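PDB 2PKH: histidine utilization repressor from Pseudomonas syringae pv. tomato, which probably represses the histidine utilization operon by binding its hutP region in the absence of inducer, the present chain being its C-terminal UTRA domain. Local coordinates for residues 96-101 / 106-111. Numbering follows the deposited sequence.
Sequences ILAEAD and LQIDAG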
# COMPACT_ATOMS: atom_id res chain seq x y z
N ILE B 96 -18.07 -6.45 -11.80
CA ILE B 96 -19.23 -6.28 -12.65
C ILE B 96 -19.16 -7.19 -13.86
O ILE B 96 -18.10 -7.79 -14.16
CB ILE B 96 -19.28 -4.79 -13.17
CG1 ILE B 96 -18.11 -4.55 -14.13
CG2 ILE B 96 -19.40 -3.76 -11.92
CD1 ILE B 96 -18.27 -3.31 -15.07
N LEU B 97 -20.27 -7.24 -14.59
CA LEU B 97 -20.27 -7.77 -16.00
C LEU B 97 -20.10 -6.61 -17.02
O LEU B 97 -20.65 -5.53 -16.83
CB LEU B 97 -21.57 -8.54 -16.27
CG LEU B 97 -21.80 -9.85 -15.54
CD1 LEU B 97 -23.10 -10.58 -15.97
CD2 LEU B 97 -20.56 -10.76 -15.73
N ALA B 98 -19.27 -6.79 -18.07
CA ALA B 98 -19.13 -5.69 -19.01
C ALA B 98 -20.35 -5.58 -19.94
O ALA B 98 -21.14 -6.53 -20.09
CB ALA B 98 -17.83 -5.89 -19.83
N GLU B 99 -20.47 -4.44 -20.61
CA GLU B 99 -21.51 -4.26 -21.64
C GLU B 99 -21.11 -5.02 -22.86
O GLU B 99 -19.90 -5.27 -23.09
CB GLU B 99 -21.62 -2.76 -21.98
CG GLU B 99 -22.11 -1.90 -20.82
CD GLU B 99 -23.46 -2.37 -20.32
OE1 GLU B 99 -24.36 -2.57 -21.16
OE2 GLU B 99 -23.59 -2.63 -19.11
N ALA B 100 -22.08 -5.35 -23.71
CA ALA B 100 -21.79 -6.11 -24.92
C ALA B 100 -20.63 -5.50 -25.78
O ALA B 100 -19.76 -6.21 -26.25
CB ALA B 100 -23.06 -6.30 -25.76
N ASP B 101 -20.59 -4.19 -25.95
CA ASP B 101 -19.52 -3.62 -26.79
C ASP B 101 -18.17 -3.73 -26.12
O ASP B 101 -17.15 -3.91 -26.80
CB ASP B 101 -19.81 -2.18 -27.21
CG ASP B 101 -20.99 -2.08 -28.16
OD1 ASP B 101 -21.28 -3.04 -28.92
OD2 ASP B 101 -21.65 -1.01 -28.15
N LEU B 106 -12.70 -6.35 -25.38
CA LEU B 106 -11.81 -7.18 -24.54
C LEU B 106 -11.71 -8.64 -24.97
O LEU B 106 -10.95 -9.40 -24.38
CB LEU B 106 -12.29 -7.16 -23.06
CG LEU B 106 -12.08 -5.87 -22.24
CD1 LEU B 106 -12.72 -5.96 -20.81
CD2 LEU B 106 -10.66 -5.65 -22.09
N GLN B 107 -12.43 -9.03 -26.01
CA GLN B 107 -12.43 -10.42 -26.44
C GLN B 107 -12.69 -11.35 -25.25
O GLN B 107 -11.88 -12.26 -24.99
CB GLN B 107 -11.10 -10.80 -27.11
CG GLN B 107 -10.97 -10.11 -28.48
CD GLN B 107 -9.62 -10.36 -29.10
OE1 GLN B 107 -9.26 -11.48 -29.45
NE2 GLN B 107 -8.85 -9.31 -29.20
N ILE B 108 -13.83 -11.17 -24.56
CA ILE B 108 -14.21 -12.02 -23.40
C ILE B 108 -15.66 -12.49 -23.55
O ILE B 108 -16.44 -11.98 -24.37
CB ILE B 108 -14.12 -11.25 -22.05
CG1 ILE B 108 -14.80 -9.89 -22.16
CG2 ILE B 108 -12.66 -11.01 -21.73
CD1 ILE B 108 -15.05 -9.10 -20.77
N ASP B 109 -15.97 -13.53 -22.79
CA ASP B 109 -17.30 -14.08 -22.67
C ASP B 109 -18.21 -13.00 -22.09
O ASP B 109 -17.76 -12.19 -21.30
CB ASP B 109 -17.18 -15.32 -21.75
CG ASP B 109 -16.64 -16.54 -22.52
OD1 ASP B 109 -16.41 -16.41 -23.73
OD2 ASP B 109 -16.46 -17.64 -21.97
N ALA B 110 -19.48 -13.00 -22.47
CA ALA B 110 -20.43 -12.02 -21.91
C ALA B 110 -20.55 -12.22 -20.39
O ALA B 110 -20.67 -11.29 -19.63
CB ALA B 110 -21.83 -12.16 -22.67
N GLY B 111 -20.49 -13.44 -19.93
CA GLY B 111 -20.59 -13.71 -18.47
C GLY B 111 -19.26 -13.62 -17.66
O GLY B 111 -19.20 -13.96 -16.45
O HOH W 1 -18.74 -9.48 -18.65
O HOH W 2 -22.09 -9.07 -20.46
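Ala98, which precedes a short helix, meets Ile108, which follows it, CB of the alanine lying 4.3 Å from CD1 of the isoleucine. Ile108 reaches that far because its longer branch is extended (chi2 168°), carrying CD1 toward the alanine. Leu97, one residue earlier in the chain, makes the second side-chain approach. Its CG lies opposite the carbonyl carbon and beside the backbone N (chi1 -68°), and the CD2 branch comes up to the Ala110–Gly111 backbone, 3.6 Å from Gly111 O.

Alongside these two side-chain contacts the backbones are joined by water, a small example of how solvent can couple loops that pass too far apart to bond directly. Water 1 accepts from Ala98 N at 2.8 Å and donates to Ala110 O; water 2 donates both to Ala98 O, at 2.7 Å, and to Ala110 O. One carbonyl thus receives two water bonds, and both polar backbone atoms of Ala98 are engaged.

Helix 100-106 links the segments, entered through Glu99 at its N-cap and left through a Schellman motif at Gln107. Cys103 from this helix, with Cys114 of strand 113-123, touches both Ala98 and Ile108, while Leu97 also packs on Pro113 of the second subunit. The contact brings together the two ends of the surface helical connection between the antiparallel neighbours 88-97 and 113-123, 88-97 being an outermost strand of the sheet within this chain.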